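Local coordinates for QdtA (Thermoanaerobacterium thermosaccharolyticum, PDB 4ZU5), which belongs to the WxcM-like family of the cupin clan, a largely beta-strand protein modelled as two subunits with bound thymidine, at residues H51-L56 with E118-R123; G65-R70 with F100-G105; V5-F10 with V87-G92. All blocks are in the same frame, centred on the assembly; numbering follows the deposited sequence.

Interaction 1: H51-L56 with E118-R123; sequences HSHKKL and ETDYIR. Unlike the reference sequence in segment 51-56: Ser52 (reference Ala).
The carboxylate of Asp120 is set against three consecutive backbone N-H groups, those of Lys54, Lys55 and Leu56, in the loop that leads away from strand 47-53 of this cupin fold. OD1 of Asp120 takes the shorter bonds, 2.8 Å from Lys54 N and 3.0 Å from Lys55 N, both arriving on its syn side and out of the carboxylate plane. OD2 of Asp120 adds weak bonds from Lys55 N and Leu56 N. An extended first torsion, with CG anti to the backbone N (chi1 -176°), swings the group toward this turn, and the several donors limit its rotation. The carbonyl O of the same aspartate accepts His53 ND1 at 3.0 Å, the donor lying above the carbonyl plane and the bond bent to 130° at the hydrogen. Two residues on from Asp120, Ile122 pairs with Ser52 as an antiparallel hydrogen-bonded pair, joining strand 47-53 to the short strand 121-122. Tyr121 belongs to the thymidine pocket together with Arg35 and Tyr116, and two histidines meet its ring. His53 presents an edge to the tyrosine face in a T-shaped arrangement (planes at 76°), its CE1 coming to 3.5 Å from Tyr121 CD1. His51 meets Tyr121 obliquely, and CE2 of the tyrosine stands over the centre of the imidazole. Beyond the aromatic cluster, Phe127 of helix 125-136 touches both Lys54 and Ile122. Those two side chains cross at about a right angle, with Lys54 CD 3.7 Å from Ile122 CG1.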
loop_
_atom_site.group_PDB
_atom_site.type_symbol
_atom_site.label_atom_id
_atom_site.label_comp_id
_atom_site.label_asym_id
_atom_site.label_seq_id
_atom_site.Cartn_x
_atom_site.Cartn_y
_atom_site.Cartn_z
ATOM N N HIS A 51 14.689 1.749 14.429
ATOM C CA HIS A 51 14.502 0.348 14.787
ATOM C C HIS A 51 15.069 -0.576 13.737
ATOM O O HIS A 51 15.518 -0.139 12.672
ATOM C CB HIS A 51 13.009 0.057 15.064
ATOM C CG HIS A 51 12.155 0.042 13.835
ATOM N ND1 HIS A 51 11.522 1.167 13.354
ATOM C CD2 HIS A 51 11.878 -0.950 12.955
ATOM C CE1 HIS A 51 10.893 0.873 12.229
ATOM N NE2 HIS A 51 11.104 -0.401 11.961
ATOM N N SER A 52 15.177 -1.837 14.122
ATOM C CA SER A 52 15.520 -2.907 13.232
ATOM C C SER A 52 14.682 -4.162 13.548
ATOM O O SER A 52 13.789 -4.145 14.411
ATOM C CB SER A 52 17.003 -3.222 13.354
ATOM O OG SER A 52 17.414 -4.181 12.374
ATOM N N HIS A 53 14.958 -5.251 12.833
ATOM C CA HIS A 53 14.321 -6.541 13.108
ATOM C C HIS A 53 15.259 -7.670 12.897
ATOM O O HIS A 53 16.168 -7.553 12.079
ATOM C CB HIS A 53 13.209 -6.774 12.105
ATOM C CG HIS A 53 12.192 -5.704 12.116
ATOM N ND1 HIS A 53 11.112 -5.735 12.964
ATOM C CD2 HIS A 53 12.120 -4.532 11.446
ATOM C CE1 HIS A 53 10.368 -4.659 12.763
ATOM N NE2 HIS A 53 10.958 -3.914 11.845
ATOM N N LYS A 54 14.971 -8.796 13.524
ATOM C CA LYS A 54 15.761 -10.011 13.263
ATOM C C LYS A 54 15.194 -10.898 12.147
ATOM O O LYS A 54 15.934 -11.602 11.468
ATOM C CB LYS A 54 15.909 -10.886 14.517
ATOM C CG LYS A 54 16.417 -10.208 15.791
ATOM C CD LYS A 54 15.297 -9.695 16.724
ATOM C CE LYS A 54 14.882 -10.645 17.851
ATOM N NZ LYS A 54 15.839 -10.582 18.999
ATOM N N LYS A 55 13.881 -10.935 11.976
ATOM C CA LYS A 55 13.296 -11.955 11.083
ATOM C C LYS A 55 12.406 -11.373 9.955
ATOM O O LYS A 55 12.040 -12.057 9.021
ATOM C CB LYS A 55 12.459 -12.925 11.931
ATOM C CG LYS A 55 13.344 -13.914 12.694
ATOM C CD LYS A 55 12.764 -14.453 13.993
ATOM C CE LYS A 55 11.242 -14.446 13.996
ATOM N NZ LYS A 55 10.697 -15.317 15.083
ATOM N N LEU A 56 12.009 -10.139 10.097
ATOM C CA LEU A 56 11.083 -9.479 9.208
ATOM C C LEU A 56 11.769 -9.003 7.914
ATOM O O LEU A 56 12.880 -8.493 7.944
ATOM C CB LEU A 56 10.498 -8.288 9.951
ATOM C CG LEU A 56 9.401 -7.516 9.231
ATOM C CD1 LEU A 56 8.194 -8.428 9.021
ATOM C CD2 LEU A 56 8.966 -6.261 9.960
ATOM N N GLU A 118 6.036 -7.651 18.465
ATOM C CA GLU A 118 6.867 -6.759 19.264
ATOM C C GLU A 118 8.210 -7.397 19.590
ATOM O O GLU A 118 9.228 -6.725 19.511
ATOM C CB GLU A 118 6.169 -6.284 20.553
ATOM C CG GLU A 118 6.962 -5.236 21.340
ATOM C CD GLU A 118 7.436 -4.025 20.519
ATOM O OE1 GLU A 118 6.728 -3.607 19.575
ATOM O OE2 GLU A 118 8.522 -3.454 20.809
ATOM N N THR A 119 8.244 -8.700 19.848
ATOM C CA THR A 119 9.520 -9.352 20.110
ATOM C C THR A 119 10.531 -9.329 18.969
ATOM O O THR A 119 11.641 -9.808 19.146
ATOM C CB THR A 119 9.371 -10.824 20.558
ATOM O OG1 THR A 119 9.219 -11.713 19.440
ATOM C CG2 THR A 119 8.210 -11.007 21.544
ATOM N N ASP A 120 10.155 -8.887 17.770
ATOM C CA ASP A 120 11.127 -8.865 16.683
ATOM C C ASP A 120 11.424 -7.432 16.340
ATOM O O ASP A 120 12.121 -7.171 15.379
ATOM C CB ASP A 120 10.576 -9.619 15.455
ATOM C CG ASP A 120 11.584 -9.724 14.325
ATOM O OD1 ASP A 120 12.758 -10.066 14.603
ATOM O OD2 ASP A 120 11.223 -9.382 13.174
ATOM N N TYR A 121 10.849 -6.504 17.099
ATOM C CA TYR A 121 11.043 -5.088 16.846
ATOM C C TYR A 121 12.196 -4.717 17.744
ATOM O O TYR A 121 11.988 -4.624 18.934
ATOM C CB TYR A 121 9.813 -4.283 17.287
ATOM C CG TYR A 121 9.156 -3.461 16.222
ATOM C CD1 TYR A 121 8.161 -4.027 15.413
ATOM C CD2 TYR A 121 9.490 -2.124 16.025
ATOM C CE1 TYR A 121 7.528 -3.298 14.417
ATOM C CE2 TYR A 121 8.851 -1.368 15.039
ATOM C CZ TYR A 121 7.864 -1.958 14.233
ATOM O OH TYR A 121 7.181 -1.249 13.247
ATOM N N ILE A 122 13.410 -4.608 17.213
ATOM C CA ILE A 122 14.553 -4.182 18.005
ATOM C C ILE A 122 14.557 -2.664 18.110
ATOM O O ILE A 122 14.781 -1.955 17.121
ATOM C CB ILE A 122 15.883 -4.580 17.384
ATOM C CG1 ILE A 122 15.976 -6.096 17.204
ATOM C CG2 ILE A 122 17.017 -4.092 18.272
ATOM C CD1 ILE A 122 17.203 -6.508 16.414
ATOM N N ARG A 123 14.312 -2.149 19.309
ATOM C CA ARG A 123 14.296 -0.702 19.518
ATOM C C ARG A 123 15.520 -0.195 20.291
ATOM O O ARG A 123 15.804 0.977 20.304
ATOM C CB ARG A 123 13.031 -0.297 20.263
ATOM C CG ARG A 123 11.829 -0.246 19.345
ATOM C CD ARG A 123 10.505 -0.353 20.097
ATOM N NE ARG A 123 9.403 -0.557 19.159
ATOM C CZ ARG A 123 9.072 0.304 18.195
ATOM N NH1 ARG A 123 9.726 1.456 18.044
ATOM N NH2 ARG A 123 8.076 0.015 17.373
#

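Interaction 2: G65-R70 with F100-G105; sequences GSVKIR and FDFTEG
An antiparallel sheet pairing in the cupin fold joins strand 67-73 to the end of strand 96-100, with Lys68 and Phe100 as its hydrogen-bonded pair. Lys68 N reaches Phe100 O at 2.9 Å, and the return bond runs from Phe100 N to Lys68 O. The strand pairing ends at Phe100, and Asp101 turns the chain with left-handed backbone angles (phi 53°). Further on, Thr103 N bonds to Ser66 O, and the hydroxyl OG1 of Thr103 accepts Ser66 N at 3.1 Å, so the loop stays attached to the segment before the strand. The Phe100 ring, its CG placed between the backbone N and the carbonyl carbon, is layered between two side chains. Over one face lies Lys68 CB, 3.8 Å from the ring centroid; against the opposite face the Arg70 guanidinium lies flat, its plane within 7° of the ring and its NH2 3.4 Å from Phe100 CE2. This is a cation-pi geometry, and Glu98 fixes the arginine further by a salt bridge to NH1. The lysine chain runs on past the ring, and its NZ forms a salt bridge of 2.8 Å to Asp101 OD2, using the anti lone pair of that oxygen. A water accepts from Lys68 NZ and donates to Asp101 O, tying the ammonium to the loop backbone as well. On the buried side Val67 and Phe102 lie alongside each other, and Val67 CG2 stands 3.5 Å from the Phe102 ring centroid, almost exactly on the ring normal.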
loop_
_atom_site.group_PDB
_atom_site.type_symbol
_atom_site.label_atom_id
_atom_site.label_comp_id
_atom_site.label_asym_id
_atom_site.label_seq_id
_atom_site.Cartn_x
_atom_site.Cartn_y
_atom_site.Cartn_z
ATOM N N GLY A 65 5.243 12.381 -3.194
ATOM C CA GLY A 65 6.287 13.212 -2.603
ATOM C C GLY A 65 7.615 12.485 -2.519
ATOM O O GLY A 65 7.964 11.710 -3.407
ATOM N N SER A 66 8.345 12.793 -1.455
ATOM C CA SER A 66 9.665 12.265 -1.225
ATOM C C SER A 66 9.961 12.140 0.256
ATOM O O SER A 66 9.380 12.851 1.098
ATOM C CB SER A 66 10.667 13.208 -1.920
ATOM O OG SER A 66 11.685 13.507 -0.995
ATOM N N VAL A 67 10.838 11.179 0.599
ATOM C CA VAL A 67 11.236 10.878 1.947
ATOM C C VAL A 67 12.616 10.215 1.860
ATOM O O VAL A 67 12.930 9.513 0.894
ATOM C CB VAL A 67 10.256 9.945 2.705
ATOM C CG1 VAL A 67 10.071 8.625 1.944
ATOM C CG2 VAL A 67 10.708 9.667 4.125
ATOM N N LYS A 68 13.409 10.463 2.881
ATOM C CA LYS A 68 14.763 9.951 2.977
ATOM C C LYS A 68 14.867 8.867 4.023
ATOM O O LYS A 68 14.397 8.985 5.179
ATOM C CB LYS A 68 15.723 11.133 3.277
ATOM C CG LYS A 68 16.021 12.010 2.065
ATOM C CD LYS A 68 16.948 13.158 2.438
ATOM C CE LYS A 68 16.999 14.198 1.346
ATOM N NZ LYS A 68 15.769 15.018 1.407
ATOM N N ILE A 69 15.503 7.759 3.623
ATOM C CA ILE A 69 15.640 6.634 4.501
ATOM C C ILE A 69 17.110 6.511 4.833
ATOM O O ILE A 69 17.937 6.336 3.930
ATOM C CB ILE A 69 15.250 5.282 3.857
ATOM C CG1 ILE A 69 13.939 5.348 3.102
ATOM C CG2 ILE A 69 15.268 4.202 4.914
ATOM C CD1 ILE A 69 12.799 5.965 3.870
ATOM N N ARG A 70 17.418 6.632 6.113
ATOM C CA ARG A 70 18.791 6.414 6.588
ATOM C C ARG A 70 18.897 4.960 7.006
ATOM O O ARG A 70 18.220 4.527 7.921
ATOM C CB ARG A 70 19.114 7.351 7.763
ATOM C CG ARG A 70 20.412 7.070 8.517
ATOM C CD ARG A 70 20.676 8.065 9.678
ATOM N NE ARG A 70 20.687 9.460 9.240
ATOM C CZ ARG A 70 19.739 10.357 9.494
ATOM N NH1 ARG A 70 18.663 10.061 10.203
ATOM N NH2 ARG A 70 19.838 11.557 8.980
ATOM N N PHE A 100 13.229 10.451 7.302
ATOM C CA PHE A 100 13.243 11.904 7.539
ATOM C C PHE A 100 13.063 12.706 6.262
ATOM O O PHE A 100 13.038 12.146 5.156
ATOM C CB PHE A 100 14.521 12.267 8.322
ATOM C CG PHE A 100 15.776 12.169 7.501
ATOM C CD1 PHE A 100 16.286 13.285 6.848
ATOM C CD2 PHE A 100 16.424 10.963 7.352
ATOM C CE1 PHE A 100 17.441 13.218 6.084
ATOM C CE2 PHE A 100 17.577 10.881 6.586
ATOM C CZ PHE A 100 18.062 11.995 5.921
ATOM N N ASP A 101 12.905 14.029 6.383
ATOM C CA ASP A 101 12.591 14.855 5.239
ATOM C C ASP A 101 11.375 14.373 4.464
ATOM O O ASP A 101 11.395 14.295 3.233
ATOM C CB ASP A 101 13.759 14.941 4.259
ATOM C CG ASP A 101 14.893 15.902 4.743
ATOM O OD1 ASP A 101 14.870 16.421 5.871
ATOM O OD2 ASP A 101 15.872 16.001 3.997
ATOM N N PHE A 102 10.323 14.020 5.193
ATOM C CA PHE A 102 9.061 13.770 4.542
ATOM C C PHE A 102 8.561 15.087 3.946
ATOM O O PHE A 102 8.415 16.055 4.682
ATOM C CB PHE A 102 8.065 13.294 5.595
ATOM C CG PHE A 102 8.274 11.904 6.082
ATOM C CD1 PHE A 102 9.173 11.620 7.089
ATOM C CD2 PHE A 102 7.466 10.861 5.598
ATOM C CE1 PHE A 102 9.298 10.326 7.599
ATOM C CE2 PHE A 102 7.602 9.567 6.077
ATOM C CZ PHE A 102 8.513 9.295 7.094
ATOM N N THR A 103 8.328 15.137 2.643
ATOM C CA THR A 103 7.694 16.295 2.040
ATOM C C THR A 103 6.202 16.412 2.352
ATOM O O THR A 103 5.578 15.498 2.921
ATOM C CB THR A 103 7.906 16.334 0.529
ATOM O OG1 THR A 103 7.184 15.279 -0.116
ATOM C CG2 THR A 103 9.372 16.236 0.193
ATOM N N GLU A 104 5.642 17.579 2.040
ATOM C CA GLU A 104 4.227 17.856 2.291
ATOM C C GLU A 104 3.462 16.957 1.341
ATOM O O GLU A 104 3.800 16.892 0.167
ATOM C CB GLU A 104 3.895 19.334 2.002
ATOM C CG GLU A 104 2.411 19.712 1.973
ATOM C CD GLU A 104 1.765 19.672 3.346
ATOM O OE1 GLU A 104 2.443 19.639 4.387
ATOM O OE2 GLU A 104 0.532 19.704 3.400
ATOM N N GLY A 105 2.499 16.200 1.866
ATOM C CA GLY A 105 1.727 15.250 1.049
ATOM C C GLY A 105 2.390 13.869 0.939
ATOM O O GLY A 105 1.849 12.981 0.303
HETATM O O HOH W 1 12.784 14.205 1.075
#

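Interaction 3: V5-F10 with V87-G92; sequences VALIKF and VGLYIG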
loop_
_atom_site.group_PDB
_atom_site.type_symbol
_atom_site.label_atom_id
_atom_site.label_comp_id
_atom_site.label_asym_id
_atom_site.label_seq_id
_atom_site.Cartn_x
_atom_site.Cartn_y
_atom_site.Cartn_z
ATOM N N VAL A 5 19.891 -5.029 1.701
ATOM C CA VAL A 5 19.100 -3.941 1.156
ATOM C C VAL A 5 19.116 -3.980 -0.356
ATOM O O VAL A 5 20.152 -4.297 -0.929
ATOM C CB VAL A 5 19.673 -2.595 1.670
ATOM C CG1 VAL A 5 18.958 -1.413 1.040
ATOM C CG2 VAL A 5 19.494 -2.527 3.169
ATOM N N ALA A 6 18.021 -3.597 -1.019
ATOM C CA ALA A 6 18.002 -3.482 -2.473
ATOM C C ALA A 6 16.924 -2.511 -2.876
ATOM O O ALA A 6 15.934 -2.343 -2.179
ATOM C CB ALA A 6 17.727 -4.791 -3.184
ATOM N N LEU A 7 17.141 -1.976 -4.060
ATOM C CA LEU A 7 16.112 -1.289 -4.813
ATOM C C LEU A 7 15.467 -2.230 -5.782
ATOM O O LEU A 7 16.105 -2.797 -6.694
ATOM C CB LEU A 7 16.706 -0.085 -5.519
ATOM C CG LEU A 7 17.092 1.004 -4.539
ATOM C CD1 LEU A 7 17.970 1.985 -5.310
ATOM C CD2 LEU A 7 15.920 1.734 -3.922
ATOM N N ILE A 8 14.153 -2.285 -5.700
ATOM C CA ILE A 8 13.374 -3.142 -6.541
ATOM C C ILE A 8 12.493 -2.314 -7.467
ATOM O O ILE A 8 11.885 -1.337 -7.036
ATOM C CB ILE A 8 12.464 -4.007 -5.687
ATOM C CG1 ILE A 8 13.258 -5.081 -4.957
ATOM C CG2 ILE A 8 11.483 -4.747 -6.588
ATOM C CD1 ILE A 8 12.279 -5.805 -4.023
ATOM N N LYS A 9 12.453 -2.684 -8.729
ATOM C CA LYS A 9 11.718 -1.902 -9.702
ATOM C C LYS A 9 10.447 -2.631 -10.036
ATOM O O LYS A 9 10.432 -3.814 -10.321
ATOM C CB LYS A 9 12.570 -1.634 -10.967
ATOM C CG LYS A 9 11.873 -0.837 -12.073
ATOM C CD LYS A 9 11.921 0.636 -11.696
ATOM C CE LYS A 9 11.431 1.534 -12.809
ATOM N NZ LYS A 9 9.992 1.297 -12.982
ATOM N N PHE A 10 9.344 -1.907 -9.968
ATOM C CA PHE A 10 8.034 -2.422 -10.294
ATOM C C PHE A 10 7.593 -1.909 -11.669
ATOM O O PHE A 10 8.173 -0.966 -12.188
ATOM C CB PHE A 10 7.050 -1.978 -9.193
ATOM C CG PHE A 10 7.437 -2.446 -7.824
ATOM C CD1 PHE A 10 7.569 -1.548 -6.777
ATOM C CD2 PHE A 10 7.686 -3.769 -7.582
ATOM C CE1 PHE A 10 7.922 -1.976 -5.502
ATOM C CE2 PHE A 10 8.071 -4.217 -6.326
ATOM C CZ PHE A 10 8.191 -3.324 -5.283
ATOM N N VAL A 87 9.362 2.248 -7.528
ATOM C CA VAL A 87 10.612 1.738 -6.933
ATOM C C VAL A 87 10.405 1.428 -5.452
ATOM O O VAL A 87 9.943 2.267 -4.673
ATOM C CB VAL A 87 11.760 2.740 -7.088
ATOM C CG1 VAL A 87 12.995 2.348 -6.296
ATOM C CG2 VAL A 87 12.094 2.893 -8.567
ATOM N N GLY A 88 10.733 0.203 -5.055
ATOM C CA GLY A 88 10.660 -0.186 -3.653
ATOM C C GLY A 88 12.040 -0.388 -3.053
ATOM O O GLY A 88 12.973 -0.835 -3.756
ATOM N N LEU A 89 12.126 -0.147 -1.753
ATOM C CA LEU A 89 13.360 -0.376 -0.997
ATOM C C LEU A 89 13.125 -1.596 -0.135
ATOM O O LEU A 89 12.403 -1.565 0.865
ATOM C CB LEU A 89 13.743 0.857 -0.174
ATOM C CG LEU A 89 14.998 0.729 0.697
ATOM C CD1 LEU A 89 16.189 0.696 -0.221
ATOM C CD2 LEU A 89 15.057 1.932 1.613
ATOM N N TYR A 90 13.791 -2.672 -0.517
ATOM C CA TYR A 90 13.788 -3.898 0.278
ATOM C C TYR A 90 14.783 -3.768 1.382
ATOM O O TYR A 90 15.950 -3.408 1.164
ATOM C CB TYR A 90 14.233 -5.077 -0.580
ATOM C CG TYR A 90 14.545 -6.345 0.195
ATOM C CD1 TYR A 90 13.555 -7.082 0.812
ATOM C CD2 TYR A 90 15.844 -6.749 0.395
ATOM C CE1 TYR A 90 13.877 -8.171 1.622
ATOM C CE2 TYR A 90 16.164 -7.843 1.177
ATOM C CZ TYR A 90 15.173 -8.580 1.769
ATOM O OH TYR A 90 15.559 -9.689 2.539
ATOM N N ILE A 91 14.327 -4.118 2.571
ATOM C CA ILE A 91 15.183 -4.110 3.742
ATOM C C ILE A 91 15.026 -5.409 4.475
ATOM O O ILE A 91 13.993 -5.688 5.028
ATOM C CB ILE A 91 14.857 -2.961 4.730
ATOM C CG1 ILE A 91 14.943 -1.619 4.023
ATOM C CG2 ILE A 91 15.813 -2.992 5.923
ATOM C CD1 ILE A 91 14.409 -0.452 4.837
ATOM N N GLY A 92 16.108 -6.161 4.536
ATOM C CA GLY A 92 16.165 -7.386 5.266
ATOM C C GLY A 92 16.544 -7.269 6.731
ATOM O O GLY A 92 16.471 -6.201 7.293
#
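Strands 5-9 and 87-91 run antiparallel, their N-to-C directions 154° apart, and pair residue for residue from Val5 with Ile91 to Lys9 with Val87. The hydrogen-bonded pairs are Ala6 with Tyr90 and Ile8 with Gly88, each closed by two backbone bonds. The straightest of the four, Ile8 N to Gly88 O, is 2.7 Å long at 174°. In the non-hydrogen-bonded pairs the CA atoms of Val5, Leu7, Val87 and Leu89 each make a CA-H...O contact to the opposite strand. Side chains alternate between the two faces. On one, Leu89 CD1 is wedged between Val5 CG1 at 3.7 Å and Leu7 CD2 at 3.9 Å, and Leu7 CD2 also meets Val87 CG1. Leu89 further packs on Ile69, and Val5 on Leu71, both of strand 67-73, so at the Val5-Leu89 end this face packs on the other sheet of the cupin beta-sandwich. Strand 5-9 is the outermost strand of its sheet within the chain, with 87-91 as its inner neighbour. The other face carries Ala6, Ile8 and Tyr90. There Ile8 CD1 touches Tyr90 CB at 4.0 Å, while the tyrosine hydroxyl is hydrogen-bonded to His57. Gly88 has no side chain on this face, and the Phe10 ring comes close to its backbone, with CE1 of Phe10 3.6 Å from Gly88 N. Tyr38 of the second subunit packs on the same phenylalanine. Lys9, its chain bent about CB-CG (chi2 80°), lays CD against Val87 CG2. Its NZ is 3.0 Å from Phe10 O, with Ser86 OG as a further partner.

In the fold
Interactions 1 and 2 both reach one antiparallel sheet, which contains strands 47-53, 67-73, 96-100 and 121-122; their centres are about 23 Å apart. Interaction 3 belongs to the other five-stranded sheet. It meets interaction 2 directly, where Ile69 CG1 packs on Leu89 CD2 at 3.9 Å, although the two centres are about 16 Å apart. Interactions 1 and 3 do not touch, their nearest atoms being about 4 Å apart. Interaction 1 supplies one residue of the thymidine pocket, Tyr121, whose side chain is about 3 Å from a bound thymidine. The Phe102 side chain in interaction 2 and that of Phe10 in interaction 3 stay about 12 and 10 Å from a bound thymidine.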